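Local structure of microcin B17-processing protein McbB (Escherichia coli, 6GRI) at the interface of chains A and C and the interface of chains B and A. The protein forms part of the McbBCD microcin synthetase, which processes the inactive microcin B17 precursor McbA into the active antibiotic peptide. Numbering follows the deposited sequence. Chains: chain A/B, Microcin B17-processing protein McbB; chain C, Microcin B17-processing protein McbD.

Contact 1: the interface of chains A and C. Residues chain A 30-35; chain C 342, 344, 353.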
ATOM      1  N   ILE A  30     -44.594  22.952   1.091  1.00 70.83           N
ATOM      2  CA  ILE A  30     -44.440  21.715   1.862  1.00 70.82           C
ATOM      3  C   ILE A  30     -43.075  21.732   2.544  1.00 71.02           C
ATOM      4  O   ILE A  30     -42.042  21.874   1.891  1.00 69.68           O
ATOM      5  CB  ILE A  30     -44.625  20.443   0.999  1.00 70.15           C
ATOM      6  CG1 ILE A  30     -45.981  20.495   0.292  1.00 70.55           C
ATOM      7  CG2 ILE A  30     -44.549  19.173   1.858  1.00 68.22           C
ATOM      8  CD1 ILE A  30     -46.306  19.265  -0.525  1.00 71.90           C
ATOM      9  N   THR A  31     -43.101  21.610   3.869  1.00 71.82           N
ATOM     10  CA  THR A  31     -41.902  21.581   4.698  1.00 70.84           C
ATOM     11  C   THR A  31     -41.802  20.183   5.270  1.00 72.19           C
ATOM     12  O   THR A  31     -42.562  19.299   4.881  1.00 75.12           O
ATOM     13  CB  THR A  31     -41.962  22.636   5.827  1.00 68.55           C
ATOM     14  OG1 THR A  31     -42.884  22.227   6.844  1.00 65.19           O
ATOM     15  CG2 THR A  31     -42.373  23.995   5.274  1.00 69.37           C
ATOM     16  N   TYR A  32     -40.859  19.979   6.184  1.00 75.85           N
ATOM     17  CA  TYR A  32     -40.678  18.689   6.844  1.00 76.68           C
ATOM     18  C   TYR A  32     -41.874  18.319   7.704  1.00 74.98           C
ATOM     19  O   TYR A  32     -42.190  17.141   7.843  1.00 77.24           O
ATOM     20  CB  TYR A  32     -39.412  18.715   7.718  1.00 79.17           C
ATOM     21  CG  TYR A  32     -39.083  17.391   8.378  1.00 82.73           C
ATOM     22  CD1 TYR A  32     -38.772  17.318   9.739  1.00 81.73           C
ATOM     23  CD2 TYR A  32     -39.096  16.197   7.638  1.00 84.84           C
ATOM     24  CE1 TYR A  32     -38.469  16.099  10.336  1.00 81.12           C
ATOM     25  CE2 TYR A  32     -38.798  14.983   8.229  1.00 83.26           C
ATOM     26  CZ  TYR A  32     -38.486  14.939   9.573  1.00 81.33           C
ATOM     27  OH  TYR A  32     -38.191  13.731  10.134  1.00 81.18           O
ATOM     28  N   ILE A  33     -42.528  19.342   8.255  1.00 74.45           N
ATOM     29  CA  ILE A  33     -43.571  19.195   9.273  1.00 75.00           C
ATOM     30  C   ILE A  33     -44.997  19.559   8.829  1.00 76.00           C
ATOM     31  O   ILE A  33     -45.950  19.128   9.466  1.00 77.00           O
ATOM     32  CB  ILE A  33     -43.233  20.053  10.534  1.00 77.32           C
ATOM     33  CG1 ILE A  33     -43.240  21.568  10.226  1.00 77.06           C
ATOM     34  CG2 ILE A  33     -41.899  19.622  11.143  1.00 77.56           C
ATOM     35  CD1 ILE A  33     -42.796  22.446  11.378  1.00 78.63           C
ATOM     36  N   SER A  34     -45.141  20.342   7.755  1.00 76.38           N
ATOM     37  CA  SER A  34     -46.385  21.060   7.461  1.00 75.37           C
ATOM     38  C   SER A  34     -46.644  21.230   5.950  1.00 75.27           C
ATOM     39  O   SER A  34     -45.715  21.132   5.136  1.00 71.61           O
ATOM     40  CB  SER A  34     -46.331  22.424   8.164  1.00 76.45           C
ATOM     41  OG  SER A  34     -47.154  23.395   7.543  1.00 79.60           O
ATOM     42  N   SER A  35     -47.919  21.477   5.606  1.00 74.55           N
ATOM     43  CA  SER A  35     -48.376  21.744   4.228  1.00 72.46           C
ATOM     44  C   SER A  35     -49.285  22.960   4.228  1.00 73.24           C
ATOM     45  O   SER A  35     -50.252  23.001   4.984  1.00 73.66           O
ATOM     46  CB  SER A  35     -49.159  20.558   3.675  1.00 70.38           C
ATOM     47  OG  SER A  35     -48.413  19.361   3.750  1.00 68.36           O
TER
ATOM     48  N   TYR C 342     -48.032  12.016  -1.422  1.00 60.86           N
ATOM     49  CA  TYR C 342     -46.671  12.423  -1.188  1.00 61.70           C
ATOM     50  C   TYR C 342     -46.290  12.129   0.249  1.00 61.69           C
ATOM     51  O   TYR C 342     -47.148  11.987   1.120  1.00 65.09           O
ATOM     52  CB  TYR C 342     -46.499  13.901  -1.515  1.00 62.54           C
ATOM     53  CG  TYR C 342     -47.172  14.811  -0.529  1.00 64.33           C
ATOM     54  CD1 TYR C 342     -48.528  15.087  -0.621  1.00 64.97           C
ATOM     55  CD2 TYR C 342     -46.447  15.388   0.513  1.00 67.78           C
ATOM     56  CE1 TYR C 342     -49.145  15.916   0.298  1.00 66.96           C
ATOM     57  CE2 TYR C 342     -47.053  16.215   1.435  1.00 66.47           C
ATOM     58  CZ  TYR C 342     -48.396  16.481   1.319  1.00 66.84           C
ATOM     59  OH  TYR C 342     -48.982  17.304   2.236  1.00 70.69           O
ATOM     60  N   ARG C 344     -42.418  12.565   2.942  1.00 63.20           N
ATOM     61  CA  ARG C 344     -41.016  12.951   3.014  1.00 58.73           C
ATOM     62  C   ARG C 344     -40.330  12.467   4.289  1.00 57.21           C
ATOM     63  O   ARG C 344     -40.983  12.077   5.245  1.00 55.08           O
ATOM     64  CB  ARG C 344     -40.865  14.458   2.806  1.00 57.93           C
ATOM     65  CG  ARG C 344     -41.429  15.358   3.891  1.00 59.93           C
ATOM     66  CD  ARG C 344     -42.944  15.440   3.861  1.00 60.88           C
ATOM     67  NE  ARG C 344     -43.444  16.610   4.579  1.00 60.97           N
ATOM     68  CZ  ARG C 344     -44.704  16.780   4.969  1.00 63.13           C
ATOM     69  NH1 ARG C 344     -45.636  15.863   4.707  1.00 64.60           N
ATOM     70  NH2 ARG C 344     -45.042  17.887   5.624  1.00 66.54           N
ATOM     71  N   TRP C 353     -38.106  12.332  -0.952  1.00 62.84           N
ATOM     72  CA  TRP C 353     -39.521  12.423  -1.251  1.00 57.77           C
ATOM     73  C   TRP C 353     -40.026  11.162  -1.897  1.00 56.21           C
ATOM     74  O   TRP C 353     -39.357  10.614  -2.767  1.00 56.15           O
ATOM     75  CB  TRP C 353     -39.747  13.584  -2.204  1.00 57.84           C
ATOM     76  CG  TRP C 353     -39.434  14.894  -1.617  1.00 58.62           C
ATOM     77  CD1 TRP C 353     -38.231  15.539  -1.636  1.00 59.95           C
ATOM     78  CD2 TRP C 353     -40.340  15.749  -0.924  1.00 59.23           C
ATOM     79  NE1 TRP C 353     -38.331  16.754  -0.990  1.00 60.73           N
ATOM     80  CE2 TRP C 353     -39.620  16.904  -0.544  1.00 60.86           C
ATOM     81  CE3 TRP C 353     -41.695  15.658  -0.588  1.00 58.31           C
ATOM     82  CZ2 TRP C 353     -40.214  17.950   0.161  1.00 59.93           C
ATOM     83  CZ3 TRP C 353     -42.280  16.699   0.118  1.00 57.59           C
ATOM     84  CH2 TRP C 353     -41.541  17.829   0.478  1.00 58.30           C
TER
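C:Arg344 grips the backbone carbonyl of A:Thr31 side-on, NE and NH2 of its guanidinium both donating to one oxygen. The bond from C:Arg344 NE, 2.8 Å to A:Thr31 O, lies in the carbonyl plane, whereas C:Arg344 NH2 approaches the same O from above that plane at 2.9 Å. Arginine suits the place because one rigid, charged group supplies two donors to a loop oxygen. Beside it, the hydroxyls of A:Ser35 and C:Tyr342 share a hydrogen bond, OG to OH 2.6 Å; the structure alone does not show which hydroxyl donates. A:Ile30 fills the middle with its two branches: CD1 rests over the rim of one face of the C:Tyr342 ring, 3.7 Å from CE2. A:Ile30 CG2 sits over the rim of one guanidinium face of C:Arg344 and meets the edge of the C:Trp353 ring in plane, 3.6 Å from its CH2.

Behind this shell, C:Arg344 packs its CB over one face of the C:Trp353 ring, and its chain, bent at chi2 (-75°), carries the guanidinium to the loop. On the McbB side, A:Thr31 OG1 turns inward and accepts from A:Ile33 N at 3.2 Å, which helps to shape the turn that presents the gripped carbonyl.

That turn joins strands 27-30 and 35-37 near the McbB N-terminus. It meets strands 339-347 and 350-358 of McbD, a YcaO-family protein.

Contact 2: the interface of chains B and A. Residues chain B 21, 28, 30, 35; chain A 213, 218, 221-222, 227.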
ATOM      1  N   ILE B  21     -33.439 -17.277  30.732  1.00 92.03           N
ATOM      2  CA  ILE B  21     -34.261 -16.337  31.494  1.00 94.25           C
ATOM      3  C   ILE B  21     -35.693 -16.856  31.559  1.00 96.50           C
ATOM      4  O   ILE B  21     -36.210 -17.394  30.576  1.00 97.69           O
ATOM      5  CB  ILE B  21     -34.203 -14.910  30.907  1.00 92.25           C
ATOM      6  CG1 ILE B  21     -34.245 -14.944  29.374  1.00 92.89           C
ATOM      7  CG2 ILE B  21     -32.941 -14.206  31.379  1.00 88.45           C
ATOM      8  CD1 ILE B  21     -34.555 -13.610  28.734  1.00 93.70           C
ATOM      9  N   LEU B  28     -36.838 -18.785  27.934  1.00 90.13           N
ATOM     10  CA  LEU B  28     -36.111 -18.453  26.701  1.00 88.95           C
ATOM     11  C   LEU B  28     -34.597 -18.658  26.829  1.00 85.86           C
ATOM     12  O   LEU B  28     -33.959 -18.084  27.721  1.00 80.13           O
ATOM     13  CB  LEU B  28     -36.386 -16.998  26.293  1.00 91.08           C
ATOM     14  CG  LEU B  28     -37.806 -16.613  25.851  1.00 94.90           C
ATOM     15  CD1 LEU B  28     -37.846 -15.115  25.583  1.00 94.81           C
ATOM     16  CD2 LEU B  28     -38.285 -17.397  24.627  1.00 93.71           C
ATOM     17  N   ILE B  30     -31.219 -17.700  25.037  1.00 82.29           N
ATOM     18  CA  ILE B  30     -30.686 -16.674  24.135  1.00 77.65           C
ATOM     19  C   ILE B  30     -29.186 -16.932  23.960  1.00 73.80           C
ATOM     20  O   ILE B  30     -28.424 -16.843  24.922  1.00 72.02           O
ATOM     21  CB  ILE B  30     -30.963 -15.257  24.687  1.00 78.14           C
ATOM     22  CG1 ILE B  30     -32.475 -15.045  24.837  1.00 83.66           C
ATOM     23  CG2 ILE B  30     -30.410 -14.179  23.765  1.00 78.34           C
ATOM     24  CD1 ILE B  30     -32.886 -13.661  25.304  1.00 86.09           C
ATOM     25  N   SER B  35     -32.432 -18.056  19.444  1.00 80.34           N
ATOM     26  CA  SER B  35     -33.320 -17.786  20.573  1.00 83.91           C
ATOM     27  C   SER B  35     -34.426 -18.839  20.559  1.00 86.43           C
ATOM     28  O   SER B  35     -35.255 -18.835  19.635  1.00 87.16           O
ATOM     29  CB  SER B  35     -33.929 -16.393  20.445  1.00 85.00           C
ATOM     30  OG  SER B  35     -32.913 -15.437  20.213  1.00 90.99           O
TER
ATOM     31  N   MET A 213     -37.396 -18.521  14.838  1.00109.08           N
ATOM     32  CA  MET A 213     -37.638 -17.445  15.794  1.00109.19           C
ATOM     33  C   MET A 213     -36.804 -16.209  15.434  1.00107.58           C
ATOM     34  O   MET A 213     -35.580 -16.213  15.592  1.00105.68           O
ATOM     35  CB  MET A 213     -37.326 -17.917  17.222  1.00110.73           C
ATOM     36  CG  MET A 213     -37.472 -16.844  18.298  1.00110.42           C
ATOM     37  SD  MET A 213     -37.980 -17.492  19.909  1.00116.20           S
ATOM     38  CE  MET A 213     -37.681 -16.079  20.965  1.00109.90           C
ATOM     39  N   LEU A 218     -38.587 -12.505  19.035  1.00 77.51           N
ATOM     40  CA  LEU A 218     -37.957 -12.480  20.362  1.00 76.52           C
ATOM     41  C   LEU A 218     -38.316 -11.264  21.212  1.00 75.66           C
ATOM     42  O   LEU A 218     -38.680 -11.427  22.375  1.00 79.68           O
ATOM     43  CB  LEU A 218     -36.432 -12.584  20.265  1.00 73.30           C
ATOM     44  CG  LEU A 218     -35.663 -12.489  21.590  1.00 71.30           C
ATOM     45  CD1 LEU A 218     -36.063 -13.585  22.571  1.00 73.41           C
ATOM     46  CD2 LEU A 218     -34.170 -12.513  21.322  1.00 70.73           C
ATOM     47  N   LEU A 221     -42.061 -11.637  22.470  1.00 91.26           N
ATOM     48  CA  LEU A 221     -42.212 -12.543  23.635  1.00 92.56           C
ATOM     49  C   LEU A 221     -41.733 -11.900  24.939  1.00 92.33           C
ATOM     50  O   LEU A 221     -42.439 -11.946  25.947  1.00 95.63           O
ATOM     51  CB  LEU A 221     -41.468 -13.869  23.425  1.00 91.34           C
ATOM     52  CG  LEU A 221     -42.210 -14.924  22.606  1.00 92.95           C
ATOM     53  CD1 LEU A 221     -41.251 -15.825  21.838  1.00 91.42           C
ATOM     54  CD2 LEU A 221     -43.110 -15.740  23.516  1.00 96.98           C
ATOM     55  N   LEU A 222     -40.543 -11.296  24.899  1.00 89.29           N
ATOM     56  CA  LEU A 222     -39.946 -10.616  26.061  1.00 88.14           C
ATOM     57  C   LEU A 222     -40.908  -9.616  26.691  1.00 91.05           C
ATOM     58  O   LEU A 222     -41.087  -9.607  27.910  1.00 93.30           O
ATOM     59  CB  LEU A 222     -38.646  -9.914  25.663  1.00 84.25           C
ATOM     60  CG  LEU A 222     -37.448 -10.841  25.444  1.00 83.04           C
ATOM     61  CD1 LEU A 222     -36.416 -10.184  24.542  1.00 80.88           C
ATOM     62  CD2 LEU A 222     -36.824 -11.244  26.774  1.00 82.61           C
ATOM     63  N   MET A 227     -40.201  -9.568  30.579  1.00 96.86           N
ATOM     64  CA  MET A 227     -38.783  -9.833  30.912  1.00 96.00           C
ATOM     65  C   MET A 227     -37.806  -9.026  30.041  1.00 92.76           C
ATOM     66  O   MET A 227     -38.044  -8.842  28.842  1.00 93.50           O
ATOM     67  CB  MET A 227     -38.462 -11.337  30.834  1.00 98.09           C
ATOM     68  CG  MET A 227     -39.412 -12.179  29.976  1.00102.34           C
ATOM     69  SD  MET A 227     -38.902 -13.886  29.683  1.00103.52           S
ATOM     70  CE  MET A 227     -37.954 -14.231  31.152  1.00101.49           C
TER
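B:Leu28 sets CG anti to its carbonyl carbon (chi1 -67°), and A:Leu218 carries CG anti to its backbone nitrogen (chi1 177°); these torsions bring the two CD1 methyls to 3.8 Å, the side chains crossing obliquely. The contact is a strand-on-helix apolar interface between two McbB copies. The chain B strands, 18-23 with B:Ile21, 26-31 with B:Leu28 and B:Ile30, and 35-37 with B:Ser35, probably belong to an N-terminal peptide-recognition domain of the winged helix-turn-helix type, as expected for enzymes of this kind, and they lie against helix 215-224 of chain A.

B:Leu28 reaches two ways with its forked end. While CD1 faces the helix, B:Leu28 CD2 turns to A:Met213, 3.9 Å from its CE, and the two side chains run roughly perpendicular. A leucine serves well here because its two methyls can touch separate partners. Next to it on the same strand, B:Ile30 extends CD1 toward A:Leu218 CD1 more loosely, at 4.2 Å.

Along the helix, A:Leu218 and A:Leu222 are one turn apart and offer their methyls to the same sheet. A:Leu222 CD2 meets B:Ile21 CD1 at 3.8 Å, the side chains crossing at about a right angle, and A:Leu221 adds a more peripheral apolar surface near B:Leu28.

Methionines close both ends. A:Met227 brings CE to 3.8 Å from B:Ile21 CB, while A:Met213 lays CE 3.8 Å from B:Ser35 CB. Their long, flexible thioethers can adapt to an uneven surface. B:Ser35 is small enough for its CB to be touched by the A:Met213 methyl and by A:Leu218 CD2, which also comes near its OG.

Contact 1 and contact 2 lie about 39 Å apart, measured between the centres of their C-alpha atoms, and chain A takes part in both. A:Ile30 and A:Ser35 face McbD, and B:Ile30 and B:Ser35 face the other McbB. The same N-terminal strands thus serve different partners in the two copies, one rich in polar and aromatic groups, the other in leucine and methionine side chains. This agrees with a McbB pair that is not an exact two-fold, and suggests distinct roles for the copies: chain A links McbD to chain B in an assembly that holds four McbB and two McbD chains.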